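PDB 3FTJ: macrolide export ATP-binding/permease protein MacB from Actinobacillus actinomycetemcomitans, which is the inner-membrane ABC transporter of the tripartite MacAB-TdeA efflux system, probably conferring macrolide resistance through ATP-driven export, and is represented here by its periplasmic region. Local coordinates for residues Q50-N55 and I176-S181; L62-K67 and A116-E121; Y75-Q80 and R93-D98; D98-S103 and S158-V163; V106-E111 and R136-V141. One frame throughout, in Å; residues are numbered along the deposited sequence.

Overall arrangement
From the N terminus, strand 49-64 opens contact 1, whose partner on strand 175-180 lies beyond the other four contacts in sequence, so all of them fall within its long excursion. Contact 2 next joins the far end of strand 49-64 to the end of helix 111-118. Inside its span, contact 3 closes the short loop from strand 67-77 to the start of helix 97-102. That helix continues into contact 4, with Asp-98 common to both, and meets helix 160-168. Contact 5 pairs strands 106-110 and 133-141 within the span of contact 4. Contacts 4 and 5 both cross contact 2 in sequence. Contacts 1 and 2 lie 32 Å apart between centres.

Contact 1: Q50-N55 and I176-S181; sequences QSVTPN and ITVKIS
An antiparallel pair with a classic beta bulge at one end joins strands 49-64 and 175-180 of the MacB-like periplasmic core domain. The segments run at 171° to each other. At the bulge, Gln-50 and Ser-51 both face Lys-179, whose O takes a short bond from Gln-50 N (2.7 Å) and only a weak one from Ser-51 N. Beyond it the pairing is regular, with Lys-179 N to Ser-51 O at 2.8 Å and Thr-53 and Thr-177 bonded in both directions.

The bulge places the side chains of Gln-50 and Lys-179 alongside each other, pointing the same way. Gln-50 is fully extended, with CG anti to the backbone N (chi1 177°), and its NE2 lies 3.5 Å from Lys-179 CD. Lys-179 is bent at chi2 (-72°), and both polar tips reach Asp-182 OD2, NZ through a salt bridge and NE2 through a hydrogen bond.

On the face bearing Val-52, Pro-54, Ile-176 and Val-178, Val-52 and Ile-176 also lie side by side. Val-52 CG1 presses on Ile-176 CG2 at a tight 3.5 Å, while helix 37-44 covers Val-52 and Pro-54.

The other face carries Ser-51, Thr-53, Thr-177 and Lys-179, the first three of which touch helix 81-85. Here Ser-51 OG sits in the crowded position between N and the carbonyl carbon, 3.2 Å from Lys-179 CB. A water bridges Ser-51 OG (2.8 Å) and Thr-53 OG1, and it donates to Thr-177 O, which also accepts Thr-53 N.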
# COMPACT_ATOMS: atom_id res chain seq x y z
N GLN A 50 9.01 -7.91 -10.21
CA GLN A 50 7.88 -8.02 -11.12
C GLN A 50 6.93 -6.81 -11.04
O GLN A 50 6.36 -6.39 -12.04
CB GLN A 50 7.11 -9.32 -10.85
CG GLN A 50 5.87 -9.49 -11.70
CD GLN A 50 5.21 -10.85 -11.52
OE1 GLN A 50 4.14 -11.11 -12.06
NE2 GLN A 50 5.86 -11.72 -10.75
N SER A 51 6.75 -6.27 -9.84
CA SER A 51 5.95 -5.06 -9.68
C SER A 51 6.30 -4.34 -8.38
O SER A 51 6.78 -4.94 -7.43
CB SER A 51 4.45 -5.38 -9.70
OG SER A 51 4.04 -5.98 -8.49
N VAL A 52 6.05 -3.04 -8.38
CA VAL A 52 6.35 -2.18 -7.24
C VAL A 52 5.14 -1.30 -6.92
O VAL A 52 4.61 -0.61 -7.80
CB VAL A 52 7.56 -1.30 -7.55
CG1 VAL A 52 7.87 -0.37 -6.38
CG2 VAL A 52 8.77 -2.17 -7.90
N THR A 53 4.71 -1.32 -5.66
CA THR A 53 3.57 -0.53 -5.23
C THR A 53 3.92 0.41 -4.09
O THR A 53 4.15 -0.03 -2.97
CB THR A 53 2.44 -1.45 -4.76
OG1 THR A 53 2.08 -2.33 -5.83
CG2 THR A 53 1.23 -0.64 -4.35
N PRO A 54 3.98 1.71 -4.37
CA PRO A 54 4.21 2.73 -3.34
C PRO A 54 2.98 2.83 -2.44
O PRO A 54 1.89 2.54 -2.90
CB PRO A 54 4.39 4.02 -4.14
CG PRO A 54 4.63 3.58 -5.57
CD PRO A 54 3.88 2.30 -5.72
N ASN A 55 3.15 3.22 -1.19
CA ASN A 55 2.01 3.34 -0.27
C ASN A 55 2.21 4.47 0.72
O ASN A 55 3.13 4.44 1.53
CB ASN A 55 1.77 2.02 0.47
CG ASN A 55 0.52 2.05 1.36
OD1 ASN A 55 0.23 3.04 2.04
ND2 ASN A 55 -0.22 0.94 1.37
N ILE A 176 6.79 0.47 0.52
CA ILE A 176 6.81 -0.00 -0.85
C ILE A 176 6.67 -1.51 -0.84
O ILE A 176 7.47 -2.21 -0.22
CB ILE A 176 8.17 0.32 -1.53
CG1 ILE A 176 8.40 1.83 -1.61
CG2 ILE A 176 8.24 -0.30 -2.92
CD1 ILE A 176 9.85 2.21 -1.90
N THR A 177 5.65 -2.03 -1.51
CA THR A 177 5.55 -3.48 -1.63
C THR A 177 6.03 -3.91 -3.01
O THR A 177 5.60 -3.36 -4.03
CB THR A 177 4.12 -3.98 -1.39
OG1 THR A 177 3.68 -3.57 -0.09
CG2 THR A 177 4.07 -5.50 -1.49
N VAL A 178 6.95 -4.87 -3.04
CA VAL A 178 7.49 -5.39 -4.29
C VAL A 178 7.02 -6.82 -4.49
O VAL A 178 6.91 -7.59 -3.54
CB VAL A 178 9.05 -5.35 -4.32
CG1 VAL A 178 9.58 -3.96 -3.99
CG2 VAL A 178 9.63 -6.37 -3.38
N LYS A 179 6.73 -7.17 -5.74
CA LYS A 179 6.43 -8.55 -6.09
C LYS A 179 7.69 -9.12 -6.71
O LYS A 179 8.20 -8.58 -7.69
CB LYS A 179 5.28 -8.62 -7.09
CG LYS A 179 4.36 -9.83 -6.93
CD LYS A 179 5.03 -11.12 -7.37
CE LYS A 179 4.00 -12.26 -7.46
NZ LYS A 179 4.59 -13.54 -7.95
N ILE A 180 8.19 -10.19 -6.12
CA ILE A 180 9.43 -10.82 -6.54
C ILE A 180 9.20 -11.72 -7.76
O ILE A 180 8.16 -12.38 -7.87
CB ILE A 180 10.04 -11.64 -5.38
CG1 ILE A 180 10.68 -10.70 -4.36
CG2 ILE A 180 11.07 -12.61 -5.86
CD1 ILE A 180 11.71 -9.77 -4.96
N SER A 181 10.15 -11.72 -8.69
CA SER A 181 10.10 -12.63 -9.84
C SER A 181 9.85 -14.05 -9.36
O SER A 181 10.44 -14.50 -8.37
CB SER A 181 11.40 -12.57 -10.65
OG SER A 181 11.60 -11.29 -11.23
O HOH W 1 3.74 -4.80 -6.00

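Contact 2: L62-K67 and A116-E121; sequences LVVGNK and AIFANE
The tip of the beta hairpin formed by strands 49-64 and 67-77 packs here against the last turn of helix 111-118. A type II' beta turn from Val-64 to Lys-67 closes the hairpin, and a second turn of that type, from Phe-118 to Glu-121, takes the chain out of the helix at Ala-119. No hydrogen bond crosses between the two segments, so the fit is one of apolar shapes.

The principal bump is Ile-117 CG2, anti to its own backbone N. It pushes into the notch between the two methyls of Val-64, 3.2 Å from CG2 and 3.4 Å from CG1, both closer than usual carbon contact. The two side chains cross at about a right angle, which brings the single methyl onto the fork. The other branch of Ile-117 leads elsewhere: CG1 is anti to the carbonyl carbon, and CD1 at its tip meets Leu-62 CD1 at 3.5 Å, again with the chains crossing. Ile-117 thus straddles two residues on the same side of the hairpin strand.

Phe-118 completes the hollow around Val-64 CG1, its CE2 and CZ atoms both 3.7 Å away in an oblique approach. Val-128 of strand 127-130 touches Leu-62, Val-64 and Phe-118, and Phe-69 of the hairpin touches Val-64 and Ile-117, so these side chains belong to one continuous apolar cluster. Within the helix end itself, Ile-117 CG2 also lies over one face of the Phe-118 ring, 3.7 Å above its plane and offset toward the rim.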
# COMPACT_ATOMS: atom_id res chain seq x y z
N LEU A 62 -14.24 12.52 5.89
CA LEU A 62 -14.85 12.21 4.60
C LEU A 62 -16.30 12.67 4.60
O LEU A 62 -17.10 12.19 5.41
CB LEU A 62 -14.80 10.70 4.35
CG LEU A 62 -14.95 10.16 2.93
CD1 LEU A 62 -15.36 8.71 2.96
CD2 LEU A 62 -15.96 10.96 2.16
N VAL A 63 -16.63 13.59 3.71
CA VAL A 63 -18.02 14.01 3.52
C VAL A 63 -18.63 13.27 2.32
O VAL A 63 -18.01 13.18 1.25
CB VAL A 63 -18.14 15.53 3.31
CG1 VAL A 63 -19.55 15.89 2.84
CG2 VAL A 63 -17.77 16.28 4.58
N VAL A 64 -19.82 12.72 2.52
CA VAL A 64 -20.53 12.06 1.44
C VAL A 64 -21.98 12.51 1.48
O VAL A 64 -22.72 12.18 2.40
CB VAL A 64 -20.51 10.54 1.60
CG1 VAL A 64 -21.15 9.87 0.38
CG2 VAL A 64 -19.07 10.06 1.81
N GLY A 65 -22.37 13.28 0.47
CA GLY A 65 -23.69 13.88 0.48
C GLY A 65 -23.78 14.81 1.67
O GLY A 65 -23.03 15.77 1.78
N ASN A 66 -24.69 14.50 2.58
CA ASN A 66 -24.84 15.30 3.79
C ASN A 66 -24.17 14.69 5.01
O ASN A 66 -24.21 15.26 6.09
CB ASN A 66 -26.32 15.54 4.09
CG ASN A 66 -26.98 16.44 3.06
OD1 ASN A 66 -26.40 17.45 2.65
ND2 ASN A 66 -28.18 16.08 2.64
N LYS A 67 -23.56 13.52 4.83
CA LYS A 67 -22.96 12.78 5.93
C LYS A 67 -21.48 13.12 6.08
O LYS A 67 -20.81 13.40 5.09
CB LYS A 67 -23.13 11.27 5.72
CG LYS A 67 -24.58 10.78 5.61
CD LYS A 67 -24.67 9.42 4.91
CE LYS A 67 -26.08 8.83 4.91
NZ LYS A 67 -27.07 9.67 4.16
N ALA A 116 -20.67 1.34 4.86
CA ALA A 116 -20.78 2.39 5.87
C ALA A 116 -21.25 3.72 5.28
O ALA A 116 -22.04 4.44 5.89
CB ALA A 116 -19.45 2.58 6.59
N ILE A 117 -20.77 4.02 4.09
CA ILE A 117 -21.01 5.32 3.47
C ILE A 117 -22.20 5.31 2.53
O ILE A 117 -22.86 6.33 2.34
CB ILE A 117 -19.79 5.73 2.64
CG1 ILE A 117 -18.56 5.87 3.52
CG2 ILE A 117 -20.06 7.01 1.87
CD1 ILE A 117 -17.28 5.77 2.73
N PHE A 118 -22.46 4.16 1.91
CA PHE A 118 -23.47 4.09 0.87
C PHE A 118 -24.59 3.09 1.15
O PHE A 118 -25.62 3.10 0.48
CB PHE A 118 -22.82 3.79 -0.49
CG PHE A 118 -22.09 4.97 -1.07
CD1 PHE A 118 -20.71 4.96 -1.20
CD2 PHE A 118 -22.79 6.10 -1.48
CE1 PHE A 118 -20.04 6.05 -1.74
CE2 PHE A 118 -22.12 7.20 -2.01
CZ PHE A 118 -20.75 7.17 -2.14
N ALA A 119 -24.39 2.24 2.15
CA ALA A 119 -25.37 1.21 2.49
C ALA A 119 -25.82 0.49 1.22
O ALA A 119 -25.02 -0.20 0.58
CB ALA A 119 -26.56 1.83 3.21
N ASN A 120 -27.09 0.66 0.85
CA ASN A 120 -27.65 -0.05 -0.31
C ASN A 120 -27.69 0.81 -1.58
O ASN A 120 -28.17 0.36 -2.62
CB ASN A 120 -29.04 -0.61 0.02
CG ASN A 120 -28.98 -1.78 0.99
OD1 ASN A 120 -28.51 -2.87 0.63
ND2 ASN A 120 -29.46 -1.57 2.21
N GLU A 121 -27.17 2.02 -1.48
CA GLU A 121 -27.07 2.92 -2.63
C GLU A 121 -25.96 2.48 -3.59
O GLU A 121 -24.98 1.85 -3.18
CB GLU A 121 -26.81 4.35 -2.16
CG GLU A 121 -27.75 4.83 -1.07
CD GLU A 121 -27.18 5.97 -0.25
OE1 GLU A 121 -26.47 6.83 -0.81
OE2 GLU A 121 -27.45 6.01 0.97

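Contact 3: Y75-Q80 and R93-D98; sequences YGIGEQ and RLLTED
Glu-79 reaches from the loop after strand 67-77 toward the first turn of helix 97-102. Its CG is anti to the backbone N (chi1 168°), and the chain stays extended (chi2 169°), which delivers the carboxylate to the backbone at Glu-97. OE2 comes within 3.5 Å of Glu-97 N, and a water also links the two, donating to OE2 at 2.7 Å and accepting from that N-H at 2.9 Å. Glu-97 is extended too, but crosses Glu-79 obliquely, with the carboxylate planes 81° apart and the OE1 atoms 4.8 Å from each other. A second water donates to Glu-79 O and Leu-95 O, stitching the two backbones together. Deeper in, Leu-95 points its CD2 at Ile-77 CD1, a loose touch at 4.5 Å. Thr-96, the N-cap, and Asp-99 form a capping box, and Asp-99 OD2 also holds Arg-93 in a salt bridge. The segments are therefore joined largely through water. Glu-79 brings negative charge to the amino end of a helix, where the helix dipole would probably favour it, although the nearby Glu-97 carboxylate probably opposes this in part.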
# COMPACT_ATOMS: atom_id res chain seq x y z
N TYR A 75 -5.64 5.92 1.22
CA TYR A 75 -4.36 5.38 0.80
C TYR A 75 -4.04 5.87 -0.59
O TYR A 75 -4.91 5.89 -1.47
CB TYR A 75 -4.41 3.85 0.79
CG TYR A 75 -4.52 3.25 2.16
CD1 TYR A 75 -3.38 3.01 2.93
CD2 TYR A 75 -5.76 2.91 2.68
CE1 TYR A 75 -3.48 2.46 4.19
CE2 TYR A 75 -5.87 2.35 3.94
CZ TYR A 75 -4.72 2.12 4.69
OH TYR A 75 -4.83 1.56 5.94
N GLY A 76 -2.80 6.31 -0.78
CA GLY A 76 -2.29 6.65 -2.09
C GLY A 76 -1.39 5.50 -2.47
O GLY A 76 -0.29 5.38 -1.92
N ILE A 77 -1.85 4.65 -3.38
CA ILE A 77 -1.12 3.41 -3.69
C ILE A 77 -0.91 3.21 -5.19
O ILE A 77 -1.44 3.96 -6.01
CB ILE A 77 -1.83 2.16 -3.07
CG1 ILE A 77 -3.35 2.21 -3.27
CG2 ILE A 77 -1.53 2.07 -1.59
CD1 ILE A 77 -3.82 2.23 -4.71
N GLY A 78 -0.12 2.19 -5.54
CA GLY A 78 0.13 1.88 -6.94
C GLY A 78 -0.94 1.03 -7.61
O GLY A 78 -1.73 0.36 -6.93
N GLU A 79 -0.94 1.03 -8.94
CA GLU A 79 -1.85 0.20 -9.74
C GLU A 79 -1.93 -1.27 -9.31
O GLU A 79 -3.00 -1.85 -9.29
CB GLU A 79 -1.45 0.30 -11.22
CG GLU A 79 -2.13 -0.73 -12.11
CD GLU A 79 -1.91 -0.44 -13.58
OE1 GLU A 79 -0.84 0.13 -13.92
OE2 GLU A 79 -2.81 -0.75 -14.39
N GLN A 80 -0.79 -1.86 -8.96
CA GLN A 80 -0.74 -3.28 -8.59
C GLN A 80 -1.15 -3.57 -7.15
O GLN A 80 -1.11 -4.72 -6.70
CB GLN A 80 0.66 -3.87 -8.83
CG GLN A 80 1.14 -3.84 -10.28
CD GLN A 80 0.08 -4.35 -11.25
OE1 GLN A 80 -0.51 -5.41 -11.05
NE2 GLN A 80 -0.17 -3.58 -12.31
N ARG A 93 -14.62 -0.59 -11.45
CA ARG A 93 -13.28 -0.85 -11.97
C ARG A 93 -12.19 -0.49 -10.95
O ARG A 93 -12.46 0.20 -9.96
CB ARG A 93 -13.04 -0.08 -13.26
CG ARG A 93 -12.78 1.41 -13.05
CD ARG A 93 -12.51 2.13 -14.36
NE ARG A 93 -12.27 3.57 -14.20
CZ ARG A 93 -11.10 4.12 -13.88
NH1 ARG A 93 -10.04 3.35 -13.67
NH2 ARG A 93 -10.99 5.44 -13.77
N LEU A 94 -10.97 -0.97 -11.20
CA LEU A 94 -9.81 -0.63 -10.39
C LEU A 94 -9.03 0.51 -11.03
O LEU A 94 -9.35 0.94 -12.14
CB LEU A 94 -8.89 -1.85 -10.23
CG LEU A 94 -9.47 -3.12 -9.60
CD1 LEU A 94 -8.38 -4.17 -9.47
CD2 LEU A 94 -10.08 -2.81 -8.24
N LEU A 95 -8.00 0.99 -10.33
CA LEU A 95 -7.14 2.03 -10.88
C LEU A 95 -6.41 1.50 -12.10
O LEU A 95 -6.11 0.30 -12.18
CB LEU A 95 -6.09 2.51 -9.87
CG LEU A 95 -6.48 3.32 -8.63
CD1 LEU A 95 -7.35 4.51 -9.00
CD2 LEU A 95 -7.17 2.45 -7.64
N THR A 96 -6.11 2.40 -13.02
CA THR A 96 -5.33 2.10 -14.21
C THR A 96 -4.05 2.92 -14.22
O THR A 96 -3.87 3.84 -13.41
CB THR A 96 -6.11 2.44 -15.50
OG1 THR A 96 -6.46 3.83 -15.47
CG2 THR A 96 -7.37 1.61 -15.61
N GLU A 97 -3.16 2.60 -15.16
CA GLU A 97 -1.92 3.36 -15.32
C GLU A 97 -2.25 4.81 -15.66
O GLU A 97 -1.52 5.73 -15.28
CB GLU A 97 -1.06 2.74 -16.42
CG GLU A 97 0.16 3.55 -16.80
CD GLU A 97 0.91 2.95 -17.98
OE1 GLU A 97 1.15 1.73 -17.96
OE2 GLU A 97 1.26 3.69 -18.92
N ASP A 98 -3.37 5.01 -16.35
CA ASP A 98 -3.78 6.36 -16.72
C ASP A 98 -4.21 7.18 -15.50
O ASP A 98 -3.97 8.38 -15.44
CB ASP A 98 -4.92 6.31 -17.75
CG ASP A 98 -5.49 7.68 -18.04
OD1 ASP A 98 -6.55 8.01 -17.45
OD2 ASP A 98 -4.88 8.42 -18.83
O HOH W 2 -5.55 -1.39 -9.95
O HOH W 3 -3.49 0.23 -16.81

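Contact 4: D98-S103 and S158-V163; sequences DDVDQS and SPYSTV
Val-100 spreads its two methyls over the start of helix 160-168. CG1, anti to the backbone N (chi1 170°), lies against the phenol end of Tyr-160, 3.7 Å from OH and 3.8 Å from CE2, meeting the ring obliquely. CG2 sits at 4.1 Å from Pro-159 CB, the two side chains sliding past each other in opposite directions. Tyr-160 can come back over the valine because its CG takes the crowded position between the backbone N and the carbonyl carbon (chi1 68°).

Beneath this apolar patch lies one short polar bond. Ser-161, also in the crowded rotamer (chi1 51°), donates from OG to Val-100 O at 2.6 Å, in the carbonyl plane and on a lone pair. The same oxygen receives Ser-103 N at 3.2 Å, so two donors grip it where the helix finishes in a Schellman motif. Ser-103, with positive phi, turns the chain against Thr-162, whose OG1 lies 3.1 Å from Ser-103 C and bonds to Asn-104 O. Ser-103 OG reaches on to Asn-165 ND2, another residue of the second helix.

The C-terminal end of helix 97-102 is thereby docked on the N-terminal end of helix 160-168. Pro-159, the N-cap of the latter, comes straight off strand 155-159, which lies between strands 67-77 and 106-110 in the sheet.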
# COMPACT_ATOMS: atom_id res chain seq x y z
N ASP A 98 -3.37 5.01 -16.35
CA ASP A 98 -3.78 6.36 -16.72
C ASP A 98 -4.21 7.18 -15.50
O ASP A 98 -3.97 8.38 -15.44
CB ASP A 98 -4.92 6.31 -17.75
CG ASP A 98 -5.49 7.68 -18.04
OD1 ASP A 98 -6.55 8.01 -17.45
OD2 ASP A 98 -4.88 8.42 -18.83
N ASP A 99 -4.86 6.53 -14.54
CA ASP A 99 -5.25 7.22 -13.30
C ASP A 99 -3.98 7.70 -12.59
O ASP A 99 -3.88 8.85 -12.17
CB ASP A 99 -6.03 6.30 -12.38
CG ASP A 99 -7.40 5.95 -12.93
OD1 ASP A 99 -8.12 6.85 -13.41
OD2 ASP A 99 -7.78 4.76 -12.85
N VAL A 100 -3.01 6.80 -12.49
CA VAL A 100 -1.74 7.13 -11.86
C VAL A 100 -1.01 8.25 -12.60
O VAL A 100 -0.61 9.24 -11.99
CB VAL A 100 -0.84 5.89 -11.78
CG1 VAL A 100 0.57 6.27 -11.35
CG2 VAL A 100 -1.47 4.85 -10.85
N ASP A 101 -0.85 8.09 -13.92
CA ASP A 101 -0.15 9.07 -14.75
C ASP A 101 -0.78 10.47 -14.72
O ASP A 101 -0.08 11.48 -14.74
CB ASP A 101 -0.07 8.58 -16.20
CG ASP A 101 1.04 7.57 -16.43
OD1 ASP A 101 2.12 7.72 -15.81
OD2 ASP A 101 0.84 6.64 -17.22
N GLN A 102 -2.11 10.52 -14.68
CA GLN A 102 -2.82 11.79 -14.72
C GLN A 102 -3.24 12.27 -13.32
O GLN A 102 -3.91 13.29 -13.18
CB GLN A 102 -4.06 11.68 -15.62
CG GLN A 102 -3.75 11.26 -17.05
CD GLN A 102 -2.81 12.23 -17.75
OE1 GLN A 102 -3.15 13.39 -17.96
NE2 GLN A 102 -1.62 11.75 -18.11
N SER A 103 -2.82 11.55 -12.29
CA SER A 103 -3.17 11.93 -10.93
C SER A 103 -4.66 12.22 -10.82
O SER A 103 -5.06 13.27 -10.34
CB SER A 103 -2.36 13.16 -10.50
OG SER A 103 -0.97 12.87 -10.45
N SER A 158 -6.61 5.33 -3.63
CA SER A 158 -6.47 6.32 -4.68
C SER A 158 -5.04 6.22 -5.21
O SER A 158 -4.18 5.64 -4.54
CB SER A 158 -6.75 7.71 -4.09
OG SER A 158 -6.95 8.69 -5.08
N PRO A 159 -4.77 6.76 -6.41
CA PRO A 159 -3.39 6.64 -6.91
C PRO A 159 -2.41 7.37 -6.01
O PRO A 159 -2.72 8.48 -5.55
CB PRO A 159 -3.45 7.33 -8.28
CG PRO A 159 -4.89 7.25 -8.69
CD PRO A 159 -5.66 7.40 -7.40
N TYR A 160 -1.25 6.78 -5.76
CA TYR A 160 -0.21 7.41 -4.94
C TYR A 160 0.10 8.82 -5.45
O TYR A 160 0.39 9.72 -4.67
CB TYR A 160 1.07 6.57 -4.88
CG TYR A 160 1.85 6.48 -6.20
CD1 TYR A 160 2.66 7.52 -6.63
CD2 TYR A 160 1.76 5.34 -7.00
CE1 TYR A 160 3.36 7.44 -7.84
CE2 TYR A 160 2.45 5.25 -8.21
CZ TYR A 160 3.25 6.30 -8.62
OH TYR A 160 3.95 6.22 -9.81
N SER A 161 0.05 8.99 -6.78
CA SER A 161 0.38 10.27 -7.40
C SER A 161 -0.64 11.36 -7.02
O SER A 161 -0.26 12.47 -6.65
CB SER A 161 0.45 10.11 -8.92
OG SER A 161 -0.72 9.47 -9.41
N THR A 162 -1.91 11.01 -7.11
CA THR A 162 -3.00 11.91 -6.70
C THR A 162 -2.88 12.32 -5.24
O THR A 162 -3.05 13.49 -4.90
CB THR A 162 -4.35 11.23 -6.88
OG1 THR A 162 -4.41 10.66 -8.20
CG2 THR A 162 -5.49 12.24 -6.72
N VAL A 163 -2.59 11.36 -4.37
CA VAL A 163 -2.52 11.63 -2.95
C VAL A 163 -1.30 12.48 -2.60
O VAL A 163 -1.40 13.42 -1.81
CB VAL A 163 -2.53 10.31 -2.14
CG1 VAL A 163 -2.26 10.57 -0.68
CG2 VAL A 163 -3.87 9.65 -2.31

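Contact 5: V106-E111 and R136-V141; sequences VVVLDE and RVIGVV
Two parallel strands, 106-110 and 133-141, run side by side in the mixed sheet of the periplasmic core domain, their segments inclined at 24°. Four backbone hydrogen bonds join them. The register slips by one residue at Ile-138: Val-107 pairs with Val-137, but Leu-109 pairs with Val-140. Val-107 O receives Ile-138 N, and Leu-109 O receives Val-141 N at 2.8 Å, nearly along the C=O axis. By contrast, Val-107 N approaches Arg-136 O from 40° above the carbonyl plane.

Both faces of the middle are buried and closely packed. On the one carrying Val-107, Leu-109, Val-137 and Val-140, Val-107 CG1 meets Val-137 CG2 at 3.8 Å with the side chains lying alongside, while Leu-109 crosses Val-137 at about a right angle and sets its CG 3.8 Å from Val-137 CG1. Val-128, Leu-156 and Phe-118 continue this cluster. At the slip, Ile-138 leans on Val-106 and Val-108, which lie on the other face. Its CG2 touches Val-106 CG1 at 3.6 Å and its CG1 lies 3.9 Å from Val-108 CG2, while Leu-95 covers both valines.

At the C-terminal end of strand 106-110, buried Asp-110 caps helix 111-118 through Ser-112 N. Solvent reaches the contact at its ends, through Glu-111 and Arg-136. The partly exposed Glu-111, bent at chi2 (83°), brings OE1 to 3.5 Å from Val-140 CG1. The exposed Arg-136 bends at chi3 and swings back along Val-106, which places Val-106 CG1 over one face of the guanidinium, 3.7 Å from NH2.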
# COMPACT_ATOMS: atom_id res chain seq x y z
N VAL A 106 -9.79 9.83 -8.27
CA VAL A 106 -10.73 8.72 -8.26
C VAL A 106 -10.41 7.85 -7.07
O VAL A 106 -9.26 7.80 -6.61
CB VAL A 106 -10.63 7.87 -9.56
CG1 VAL A 106 -11.08 8.68 -10.78
CG2 VAL A 106 -9.22 7.34 -9.75
N VAL A 107 -11.41 7.16 -6.56
CA VAL A 107 -11.19 6.33 -5.39
C VAL A 107 -11.83 4.97 -5.55
O VAL A 107 -12.89 4.82 -6.18
CB VAL A 107 -11.68 7.05 -4.10
CG1 VAL A 107 -13.15 7.37 -4.16
CG2 VAL A 107 -11.36 6.21 -2.89
N VAL A 108 -11.17 3.96 -5.01
CA VAL A 108 -11.73 2.62 -4.94
C VAL A 108 -12.10 2.33 -3.48
O VAL A 108 -11.27 2.47 -2.59
CB VAL A 108 -10.75 1.56 -5.49
CG1 VAL A 108 -11.27 0.16 -5.23
CG2 VAL A 108 -10.52 1.78 -6.99
N LEU A 109 -13.35 1.94 -3.23
CA LEU A 109 -13.81 1.71 -1.88
C LEU A 109 -13.58 0.28 -1.38
O LEU A 109 -13.57 -0.68 -2.14
CB LEU A 109 -15.29 2.06 -1.74
CG LEU A 109 -15.70 3.50 -2.02
CD1 LEU A 109 -17.16 3.69 -1.64
CD2 LEU A 109 -14.81 4.46 -1.26
N ASP A 110 -13.38 0.19 -0.07
CA ASP A 110 -13.38 -1.07 0.65
C ASP A 110 -14.83 -1.57 0.73
O ASP A 110 -15.77 -0.78 0.68
CB ASP A 110 -12.86 -0.78 2.06
CG ASP A 110 -12.67 -2.00 2.88
OD1 ASP A 110 -11.50 -2.31 3.22
OD2 ASP A 110 -13.69 -2.65 3.19
N GLU A 111 -15.00 -2.88 0.86
CA GLU A 111 -16.33 -3.46 1.01
C GLU A 111 -17.07 -2.80 2.16
O GLU A 111 -18.20 -2.33 2.02
CB GLU A 111 -16.20 -4.96 1.27
CG GLU A 111 -17.44 -5.76 0.98
CD GLU A 111 -17.57 -6.12 -0.49
OE1 GLU A 111 -17.38 -5.22 -1.33
OE2 GLU A 111 -17.86 -7.30 -0.79
N ARG A 136 -13.98 10.93 -7.12
CA ARG A 136 -15.08 10.15 -7.70
C ARG A 136 -14.88 8.65 -7.48
O ARG A 136 -13.83 8.11 -7.80
CB ARG A 136 -15.21 10.47 -9.19
CG ARG A 136 -16.19 9.58 -9.93
CD ARG A 136 -16.45 10.10 -11.34
NE ARG A 136 -15.21 10.27 -12.10
CZ ARG A 136 -14.62 9.30 -12.79
NH1 ARG A 136 -15.16 8.09 -12.81
NH2 ARG A 136 -13.50 9.54 -13.47
N VAL A 137 -15.90 7.99 -6.93
CA VAL A 137 -15.85 6.55 -6.69
C VAL A 137 -15.95 5.76 -7.99
O VAL A 137 -16.93 5.87 -8.73
CB VAL A 137 -16.98 6.12 -5.73
CG1 VAL A 137 -16.91 4.62 -5.47
CG2 VAL A 137 -16.89 6.89 -4.43
N ILE A 138 -14.92 4.96 -8.29
CA ILE A 138 -14.90 4.23 -9.55
C ILE A 138 -15.09 2.73 -9.37
O ILE A 138 -15.37 2.01 -10.33
CB ILE A 138 -13.58 4.49 -10.36
CG1 ILE A 138 -12.35 4.06 -9.56
CG2 ILE A 138 -13.47 5.95 -10.77
CD1 ILE A 138 -11.09 3.93 -10.42
N GLY A 139 -14.97 2.25 -8.13
CA GLY A 139 -15.07 0.83 -7.88
C GLY A 139 -15.07 0.45 -6.41
O GLY A 139 -14.98 1.32 -5.53
N VAL A 140 -15.17 -0.85 -6.17
CA VAL A 140 -15.25 -1.42 -4.82
C VAL A 140 -14.49 -2.74 -4.80
O VAL A 140 -14.65 -3.55 -5.71
CB VAL A 140 -16.71 -1.70 -4.42
CG1 VAL A 140 -16.78 -2.26 -3.00
CG2 VAL A 140 -17.54 -0.44 -4.53
N VAL A 141 -13.68 -2.95 -3.77
CA VAL A 141 -12.96 -4.21 -3.61
C VAL A 141 -13.32 -4.88 -2.29
O VAL A 141 -13.88 -4.24 -1.39
CB VAL A 141 -11.43 -4.01 -3.64
CG1 VAL A 141 -10.96 -3.61 -5.04
CG2 VAL A 141 -11.01 -2.97 -2.61